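Local coordinates for protein ubiquitin-conjugating enzyme E2, putative (Trypanosoma cruzi, PDB 4DS2) that probably acts as a ubiquitin-conjugating (E2) enzyme, carrying activated ubiquitin as a thioester and handing it on towards substrates, at residues A[39-44]-A[52-57]; A[56-61]-A[69-74]; A[96-101]-A[128-133]. All coordinates share one frame; numbering follows the deposited sequence.

Interaction 1. Residues A[39-44]-A[52-57]; sequences TAIFSV and WILKVK
T39 enters beside K57, its CA and CB near the K57 carbonyl oxygen and OG1 near V56 CG1, and leads into the beta hairpin that opens the antiparallel sheet of the E2 fold. A40 and K57 form an antiparallel hydrogen-bonded pair: A40 N donates to K57 O at 3.0 Å, and K57 N returns a straighter bond to A40 O at 2.8 Å. I41 sits across from V56 on the face turned to helix 120-132. The two side chains run alongside each other, I41 CG1 4.1 Å from V56 CG2, while I41 CG2 meets a methyl of L54 and I124 of the helix lies against both I41 and L54. At F42 the register slips by one residue, a classic beta bulge: F42 N donates to K55 O (3.1 Å), and the next residue also uses K55, S43 O accepting from K55 N (3.0 Å). With chi1 at 70°, F42 CG stands between its own backbone N and carbonyl carbon. The ring lies over K55 on the face that carries K55 and K57, between the two lysines. K55 CB makes a CH-pi contact over one face, 4.0 Å from the F42 ring centroid; from the opposite side comes an off-centre cation-pi contact, K57 NZ being 4.6 Å from that centroid and 30° off the ring normal. S43 CB then packs on K55 CB. V44 returns to the helix-facing side, where L17 of helix 11-27 touches it, and lies beside L54 with V44 CG2 3.4 Å from L54 CD2.

Interaction 2. Residues A[56-61]-A[69-74]; sequences VKAPAD and NTYQLS
V56 and Y71 exchange two backbone hydrogen bonds, an antiparallel hydrogen-bonded pair that joins the second and third strands of the E2 sheet. Y71 N donates to V56 O at 2.8 Å with a nearly straight N-H...O angle of 167°; the return bond, V56 N to Y71 O, is also 2.8 Å but bent to 134°. T70 CA adds a CA-H...O contact to the same V56 O (3.4 Å), so this one carbonyl meets both T70 and Y71. On the face that carries K57 and T70, the lysine bends back over T70 and N69. A bend at chi2 turns CD towards the N69 carbonyl, K57 CD lying 3.2 Å from N69 O, and the following methylene, CE, comes up to the T70 hydroxyl, the two side chains crossing at a slant; NZ has its off-centre contact with F42. On the helix-facing side the packing is apolar. V56 CG2, anti to its carbonyl carbon, meets L73 CD1 at 3.4 Å, and L128 of helix 120-132 touches both residues. Y71 stands next to V56 on this face and presents a ring edge to V56 O. Its hydroxyl bonds to the carbonyl of Y64, in the loop joining the two strands, and its ring meets that of F132 with the planes inclined at about 55°. As the chain leaves the second strand, A58 turns its methyl group towards the tyrosine, A58 CB standing 4.1 Å from Y71 CE1.

Interaction 3. Residues A[96-101]-A[128-133]; sequences SPLVTG and LDRVFS
L98 drives its branched end against R130, the two side chains crossing at about a right angle. Its CG is anti to the carbonyl carbon, and chi2 of 162° extends CD1 onto the arginine, L98 CD1 lying 3.6 Å from R130 NE and close to CG, CD and the main-chain oxygen of the same residue. The other methyl, L98 CD2, is 3.6 Å from R130 NH2. The arginine leaves the helix with CG anti to its backbone N, bends at chi2 (60°) and then runs extended to NE. The guanidinium is held by partners outside the two segments: NH2 forms a salt bridge with D141 and NH1 bonds to the carbonyl of S137, which would balance its charge in this buried contact. M109 of helix 108-111 touches both R130 and V131. In the E2 fold the 96-101 loop leads from the last strand of the sheet towards the active-site region, and the S96-P97-L98 sequence probably stands where many relatives carry the His-Pro-Asn motif. S96 OG accepts from L98 N at 2.8 Å, an ST turn that sets up the bend before the leucine. The same oxygen is 2.6 Å from a water, which donates to V131 O at 3.0 Å, a polar bridge from the loop to the last turn of helix 120-132. Next along the loop, V99 and V131 cross at about a right angle, V131 CG1 lying 4.0 Å from V99 CG2.

Overall arrangement
From the N terminus, helix 11-27 comes first, and then interaction 1 closes a tight hairpin between the first two strands. Interaction 2 starts on the residues where interaction 1 ends, sharing V56 and K57, and closes the loop from 58 to 69 as the third strand returns. The two follow in series along the chain and lie side by side in the sheet, their centres about 7 Å apart. Interaction 3 opens later, and its longer loop passes through helix 108-111 before helix 120-132 returns to the 96-101 loop. It nests in neither of the others. Helix 120-132 is the link: L128 packs on T39, I41 and V56, while F132 packs on A58 and Y71.

Interaction 1. Residues A[39-44]-A[52-57]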
loop_
_atom_site.group_PDB
_atom_site.type_symbol
_atom_site.label_atom_id
_atom_site.label_comp_id
_atom_site.label_asym_id
_atom_site.label_seq_id
_atom_site.Cartn_x
_atom_site.Cartn_y
_atom_site.Cartn_z
ATOM N N THR A 39 0.052 10.226 -0.372
ATOM C CA THR A 39 -0.842 9.550 0.540
ATOM C C THR A 39 -0.231 9.691 1.922
ATOM O O THR A 39 0.988 9.670 2.055
ATOM C CB THR A 39 -0.968 8.068 0.146
ATOM O OG1 THR A 39 -0.059 7.264 0.918
ATOM C CG2 THR A 39 -0.670 7.891 -1.414
ATOM N N ALA A 40 -1.059 9.875 2.946
ATOM C CA ALA A 40 -0.558 10.118 4.281
ATOM C C ALA A 40 -0.845 8.870 5.114
ATOM O O ALA A 40 -1.990 8.422 5.195
ATOM C CB ALA A 40 -1.226 11.360 4.873
ATOM N N ILE A 41 0.205 8.284 5.684
ATOM C CA ILE A 41 0.060 7.227 6.688
ATOM C C ILE A 41 0.013 7.968 8.016
ATOM O O ILE A 41 0.940 8.712 8.326
ATOM C CB ILE A 41 1.261 6.234 6.697
ATOM C CG1 ILE A 41 1.637 5.768 5.275
ATOM C CG2 ILE A 41 0.953 5.014 7.567
ATOM C CD1 ILE A 41 2.946 4.978 5.141
ATOM N N PHE A 42 -1.061 7.777 8.789
ATOM C CA PHE A 42 -1.292 8.518 10.052
ATOM C C PHE A 42 -1.466 7.660 11.344
ATOM O O PHE A 42 -1.554 8.215 12.440
ATOM C CB PHE A 42 -2.483 9.472 9.900
ATOM C CG PHE A 42 -3.820 8.781 9.806
ATOM C CD1 PHE A 42 -4.302 8.331 8.581
ATOM C CD2 PHE A 42 -4.605 8.585 10.951
ATOM C CE1 PHE A 42 -5.531 7.676 8.490
ATOM C CE2 PHE A 42 -5.834 7.942 10.869
ATOM C CZ PHE A 42 -6.296 7.484 9.638
ATOM N N SER A 43 -1.519 6.331 11.217
ATOM C CA SER A 43 -1.451 5.431 12.362
ATOM C C SER A 43 -0.714 4.152 11.992
ATOM O O SER A 43 -0.923 3.591 10.929
ATOM C CB SER A 43 -2.849 5.107 12.891
ATOM O OG SER A 43 -2.862 3.856 13.553
ATOM N N VAL A 44 0.137 3.690 12.897
ATOM C CA VAL A 44 0.889 2.445 12.748
ATOM C C VAL A 44 0.783 1.664 14.050
ATOM O O VAL A 44 1.436 1.996 15.023
ATOM C CB VAL A 44 2.399 2.716 12.478
ATOM C CG1 VAL A 44 3.172 1.408 12.444
ATOM C CG2 VAL A 44 2.616 3.495 11.191
ATOM N N TRP A 52 2.356 -5.342 10.676
ATOM C CA TRP A 52 2.069 -3.943 10.940
ATOM C C TRP A 52 0.759 -3.605 10.326
ATOM O O TRP A 52 0.602 -3.752 9.150
ATOM C CB TRP A 52 3.108 -3.020 10.336
ATOM C CG TRP A 52 4.565 -3.285 10.637
ATOM C CD1 TRP A 52 5.134 -4.242 11.478
ATOM C CD2 TRP A 52 5.689 -2.509 10.123
ATOM N NE1 TRP A 52 6.495 -4.126 11.493
ATOM C CE2 TRP A 52 6.889 -3.093 10.703
ATOM C CE3 TRP A 52 5.810 -1.414 9.271
ATOM C CZ2 TRP A 52 8.154 -2.596 10.419
ATOM C CZ3 TRP A 52 7.087 -0.917 8.988
ATOM C CH2 TRP A 52 8.235 -1.501 9.561
ATOM N N ILE A 53 -0.191 -3.168 11.142
ATOM C CA ILE A 53 -1.488 -2.655 10.687
ATOM C C ILE A 53 -1.370 -1.128 10.573
ATOM O O ILE A 53 -0.994 -0.447 11.536
ATOM C CB ILE A 53 -2.627 -3.019 11.674
ATOM C CG1 ILE A 53 -2.611 -4.540 11.996
ATOM C CG2 ILE A 53 -3.991 -2.568 11.111
ATOM C CD1 ILE A 53 -1.881 -4.952 13.257
ATOM N N LEU A 54 -1.654 -0.603 9.391
ATOM C CA LEU A 54 -1.599 0.835 9.122
ATOM C C LEU A 54 -2.997 1.441 8.804
ATOM O O LEU A 54 -3.879 0.746 8.294
ATOM C CB LEU A 54 -0.691 1.108 7.922
ATOM C CG LEU A 54 0.758 0.623 7.831
ATOM C CD1 LEU A 54 1.331 1.214 6.540
ATOM C CD2 LEU A 54 1.600 1.033 9.020
ATOM N N LYS A 55 -3.147 2.743 9.097
ATOM C CA LYS A 55 -4.292 3.540 8.632
ATOM C C LYS A 55 -3.774 4.678 7.766
ATOM O O LYS A 55 -2.776 5.315 8.079
ATOM C CB LYS A 55 -5.113 4.079 9.787
ATOM C CG LYS A 55 -5.712 2.984 10.672
ATOM C CD LYS A 55 -6.772 3.540 11.627
ATOM C CE LYS A 55 -7.143 2.614 12.777
ATOM N NZ LYS A 55 -7.895 3.396 13.802
ATOM N N VAL A 56 -4.424 4.870 6.629
ATOM C CA VAL A 56 -3.879 5.703 5.549
ATOM C C VAL A 56 -4.989 6.544 4.963
ATOM O O VAL A 56 -6.153 6.132 4.970
ATOM C CB VAL A 56 -3.249 4.825 4.435
ATOM C CG1 VAL A 56 -2.822 5.666 3.250
ATOM C CG2 VAL A 56 -2.061 4.015 4.966
ATOM N N LYS A 57 -4.626 7.725 4.463
ATOM C CA LYS A 57 -5.490 8.481 3.527
ATOM C C LYS A 57 -4.849 8.425 2.162
ATOM O O LYS A 57 -3.641 8.590 2.045
ATOM C CB LYS A 57 -5.629 9.938 3.955
ATOM C CG LYS A 57 -6.269 10.123 5.332
ATOM C CD LYS A 57 -7.749 9.767 5.331
ATOM C CE LYS A 57 -8.239 9.464 6.737
ATOM N NZ LYS A 57 -8.282 10.677 7.593
#

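Interaction 2. Residues A[56-61]-A[69-74]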
loop_
_atom_site.group_PDB
_atom_site.type_symbol
_atom_site.label_atom_id
_atom_site.label_comp_id
_atom_site.label_asym_id
_atom_site.label_seq_id
_atom_site.Cartn_x
_atom_site.Cartn_y
_atom_site.Cartn_z
ATOM N N VAL A 56 -4.424 4.870 6.629
ATOM C CA VAL A 56 -3.879 5.703 5.549
ATOM C C VAL A 56 -4.989 6.544 4.963
ATOM O O VAL A 56 -6.153 6.132 4.970
ATOM C CB VAL A 56 -3.249 4.825 4.435
ATOM C CG1 VAL A 56 -2.822 5.666 3.250
ATOM C CG2 VAL A 56 -2.061 4.015 4.966
ATOM N N LYS A 57 -4.626 7.725 4.463
ATOM C CA LYS A 57 -5.490 8.481 3.527
ATOM C C LYS A 57 -4.849 8.425 2.162
ATOM O O LYS A 57 -3.641 8.590 2.045
ATOM C CB LYS A 57 -5.629 9.938 3.955
ATOM C CG LYS A 57 -6.269 10.123 5.332
ATOM C CD LYS A 57 -7.749 9.767 5.331
ATOM C CE LYS A 57 -8.239 9.464 6.737
ATOM N NZ LYS A 57 -8.282 10.677 7.593
ATOM N N ALA A 58 -5.645 8.177 1.129
ATOM C CA ALA A 58 -5.177 8.420 -0.241
ATOM C C ALA A 58 -5.007 9.934 -0.483
ATOM O O ALA A 58 -5.540 10.754 0.288
ATOM C CB ALA A 58 -6.125 7.813 -1.249
ATOM N N PRO A 59 -4.255 10.315 -1.545
ATOM C CA PRO A 59 -4.082 11.727 -1.921
ATOM C C PRO A 59 -5.424 12.415 -2.234
ATOM O O PRO A 59 -6.296 11.788 -2.844
ATOM C CB PRO A 59 -3.254 11.639 -3.215
ATOM C CG PRO A 59 -2.640 10.290 -3.220
ATOM C CD PRO A 59 -3.665 9.424 -2.563
ATOM N N ALA A 60 -5.573 13.690 -1.842
ATOM C CA ALA A 60 -6.746 14.520 -2.229
ATOM C C ALA A 60 -6.849 14.608 -3.768
ATOM O O ALA A 60 -7.945 14.628 -4.345
ATOM C CB ALA A 60 -6.638 15.906 -1.621
ATOM N N ASP A 61 -5.670 14.695 -4.392
ATOM C CA ASP A 61 -5.392 14.404 -5.827
ATOM C C ASP A 61 -6.237 13.320 -6.521
ATOM O O ASP A 61 -6.621 13.505 -7.662
ATOM C CB ASP A 61 -3.927 13.921 -5.920
ATOM C CG ASP A 61 -3.153 14.552 -7.043
ATOM O OD1 ASP A 61 -2.981 15.803 -7.039
ATOM O OD2 ASP A 61 -2.658 13.768 -7.889
ATOM N N ASN A 69 -11.541 9.400 2.973
ATOM C CA ASN A 69 -11.822 8.130 3.665
ATOM C C ASN A 69 -10.522 7.515 4.131
ATOM O O ASN A 69 -9.469 7.750 3.525
ATOM C CB ASN A 69 -12.511 7.099 2.767
ATOM C CG ASN A 69 -13.829 7.567 2.238
ATOM O OD1 ASN A 69 -14.529 8.355 2.880
ATOM N ND2 ASN A 69 -14.195 7.062 1.064
ATOM N N THR A 70 -10.626 6.699 5.181
ATOM C CA THR A 70 -9.492 5.950 5.730
ATOM C C THR A 70 -9.381 4.610 5.023
ATOM O O THR A 70 -10.405 3.979 4.710
ATOM C CB THR A 70 -9.637 5.727 7.253
ATOM O OG1 THR A 70 -9.125 6.870 7.941
ATOM C CG2 THR A 70 -8.859 4.514 7.734
ATOM N N TYR A 71 -8.139 4.204 4.745
ATOM C CA TYR A 71 -7.834 2.901 4.176
ATOM C C TYR A 71 -6.940 2.166 5.149
ATOM O O TYR A 71 -5.930 2.702 5.594
ATOM C CB TYR A 71 -7.104 3.029 2.841
ATOM C CG TYR A 71 -7.958 3.545 1.716
ATOM C CD1 TYR A 71 -8.151 4.907 1.539
ATOM C CD2 TYR A 71 -8.567 2.673 0.819
ATOM C CE1 TYR A 71 -8.936 5.389 0.510
ATOM C CE2 TYR A 71 -9.347 3.146 -0.223
ATOM C CZ TYR A 71 -9.522 4.509 -0.376
ATOM O OH TYR A 71 -10.306 4.975 -1.403
ATOM N N GLN A 72 -7.305 0.933 5.459
ATOM C CA GLN A 72 -6.522 0.128 6.342
ATOM C C GLN A 72 -5.733 -0.922 5.598
ATOM O O GLN A 72 -6.275 -1.621 4.727
ATOM C CB GLN A 72 -7.433 -0.572 7.336
ATOM C CG GLN A 72 -7.643 0.246 8.591
ATOM C CD GLN A 72 -8.835 -0.206 9.336
ATOM O OE1 GLN A 72 -9.975 0.000 8.910
ATOM N NE2 GLN A 72 -8.592 -0.836 10.460
ATOM N N LEU A 73 -4.460 -1.060 5.990
ATOM C CA LEU A 73 -3.554 -2.034 5.374
ATOM C C LEU A 73 -2.889 -2.901 6.399
ATOM O O LEU A 73 -2.895 -2.570 7.583
ATOM C CB LEU A 73 -2.486 -1.316 4.588
ATOM C CG LEU A 73 -3.021 -0.469 3.452
ATOM C CD1 LEU A 73 -2.588 0.976 3.639
ATOM C CD2 LEU A 73 -2.604 -1.046 2.114
ATOM N N SER A 74 -2.347 -4.031 5.922
ATOM C CA SER A 74 -1.484 -4.947 6.683
ATOM C C SER A 74 -0.189 -5.095 5.939
ATOM O O SER A 74 -0.190 -5.431 4.752
ATOM C CB SER A 74 -2.067 -6.367 6.780
ATOM O OG SER A 74 -3.241 -6.383 7.551
#

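Interaction 3. Residues A[96-101]-A[128-133]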
loop_
_atom_site.group_PDB
_atom_site.type_symbol
_atom_site.label_atom_id
_atom_site.label_comp_id
_atom_site.label_asym_id
_atom_site.label_seq_id
_atom_site.Cartn_x
_atom_site.Cartn_y
_atom_site.Cartn_z
ATOM N N SER A 96 -10.126 -1.711 -7.863
ATOM C CA SER A 96 -8.879 -1.440 -8.559
ATOM C C SER A 96 -8.484 -2.615 -9.437
ATOM O O SER A 96 -8.764 -3.777 -9.087
ATOM C CB SER A 96 -7.769 -1.191 -7.540
ATOM O OG SER A 96 -6.482 -1.355 -8.119
ATOM N N PRO A 97 -7.785 -2.319 -10.562
ATOM C CA PRO A 97 -7.133 -3.377 -11.353
ATOM C C PRO A 97 -5.971 -4.077 -10.625
ATOM O O PRO A 97 -5.598 -5.196 -10.985
ATOM C CB PRO A 97 -6.565 -2.613 -12.558
ATOM C CG PRO A 97 -7.023 -1.183 -12.442
ATOM C CD PRO A 97 -7.416 -0.967 -11.039
ATOM N N LEU A 98 -5.407 -3.403 -9.619
ATOM C CA LEU A 98 -4.166 -3.880 -8.964
ATOM C C LEU A 98 -4.448 -4.666 -7.620
ATOM O O LEU A 98 -3.576 -5.368 -7.077
ATOM C CB LEU A 98 -3.159 -2.701 -8.828
ATOM C CG LEU A 98 -2.664 -1.937 -10.096
ATOM C CD1 LEU A 98 -2.066 -0.581 -9.711
ATOM C CD2 LEU A 98 -1.649 -2.717 -10.914
ATOM N N VAL A 99 -5.705 -4.614 -7.162
ATOM C CA VAL A 99 -6.133 -5.256 -5.910
ATOM C C VAL A 99 -7.260 -6.293 -6.133
ATOM O O VAL A 99 -8.212 -6.037 -6.860
ATOM C CB VAL A 99 -6.654 -4.202 -4.905
ATOM C CG1 VAL A 99 -6.940 -4.867 -3.551
ATOM C CG2 VAL A 99 -5.672 -3.037 -4.790
ATOM N N THR A 100 -7.149 -7.450 -5.485
ATOM C CA THR A 100 -8.189 -8.492 -5.570
ATOM C C THR A 100 -9.352 -8.222 -4.572
ATOM O O THR A 100 -9.274 -7.295 -3.755
ATOM C CB THR A 100 -7.611 -9.918 -5.329
ATOM O OG1 THR A 100 -7.397 -10.131 -3.924
ATOM C CG2 THR A 100 -6.312 -10.126 -6.071
ATOM N N GLY A 101 -10.428 -9.015 -4.643
ATOM C CA GLY A 101 -11.460 -8.961 -3.610
ATOM C C GLY A 101 -11.000 -9.427 -2.212
ATOM O O GLY A 101 -11.700 -9.217 -1.220
ATOM N N LEU A 128 1.232 2.461 -2.202
ATOM C CA LEU A 128 0.159 3.451 -2.050
ATOM C C LEU A 128 0.076 4.328 -3.282
ATOM O O LEU A 128 -1.006 4.583 -3.803
ATOM C CB LEU A 128 0.390 4.312 -0.828
ATOM C CG LEU A 128 0.324 3.591 0.526
ATOM C CD1 LEU A 128 0.954 4.470 1.609
ATOM C CD2 LEU A 128 -1.106 3.204 0.854
ATOM N N ASP A 129 1.236 4.764 -3.750
ATOM C CA ASP A 129 1.333 5.573 -4.941
ATOM C C ASP A 129 0.895 4.809 -6.197
ATOM O O ASP A 129 0.217 5.344 -7.094
ATOM C CB ASP A 129 2.774 6.052 -5.117
ATOM C CG ASP A 129 3.021 6.627 -6.497
ATOM O OD1 ASP A 129 2.348 7.641 -6.865
ATOM O OD2 ASP A 129 3.877 6.053 -7.212
ATOM N N ARG A 130 1.333 3.577 -6.286
ATOM C CA ARG A 130 1.025 2.761 -7.447
ATOM C C ARG A 130 -0.475 2.569 -7.593
ATOM O O ARG A 130 -1.025 2.711 -8.664
ATOM C CB ARG A 130 1.767 1.423 -7.342
ATOM C CG ARG A 130 1.405 0.403 -8.375
ATOM C CD ARG A 130 1.671 0.879 -9.766
ATOM N NE ARG A 130 1.323 -0.182 -10.696
ATOM C CZ ARG A 130 1.204 -0.020 -12.012
ATOM N NH1 ARG A 130 1.401 1.175 -12.567
ATOM N NH2 ARG A 130 0.893 -1.060 -12.781
ATOM N N VAL A 131 -1.132 2.248 -6.488
ATOM C CA VAL A 131 -2.553 1.914 -6.516
ATOM C C VAL A 131 -3.486 3.135 -6.549
ATOM O O VAL A 131 -4.459 3.180 -7.327
ATOM C CB VAL A 131 -2.869 1.010 -5.339
ATOM C CG1 VAL A 131 -4.381 0.777 -5.215
ATOM C CG2 VAL A 131 -2.108 -0.302 -5.544
ATOM N N PHE A 132 -3.175 4.135 -5.727
ATOM C CA PHE A 132 -4.013 5.325 -5.625
ATOM C C PHE A 132 -3.759 6.362 -6.731
ATOM O O PHE A 132 -4.654 7.165 -7.067
ATOM C CB PHE A 132 -3.785 5.980 -4.251
ATOM C CG PHE A 132 -4.366 5.219 -3.088
ATOM C CD1 PHE A 132 -5.487 4.385 -3.236
ATOM C CD2 PHE A 132 -3.835 5.392 -1.820
ATOM C CE1 PHE A 132 -6.033 3.727 -2.164
ATOM C CE2 PHE A 132 -4.391 4.740 -0.734
ATOM C CZ PHE A 132 -5.493 3.910 -0.910
ATOM N N SER A 133 -2.523 6.367 -7.251
ATOM C CA SER A 133 -2.046 7.433 -8.131
ATOM C C SER A 133 -1.516 7.011 -9.486
ATOM O O SER A 133 -1.738 7.728 -10.441
ATOM C CB SER A 133 -1.028 8.287 -7.405
ATOM O OG SER A 133 -1.734 9.198 -6.591
HETATM O O HOH W 1 -6.323 1.234 -8.572
#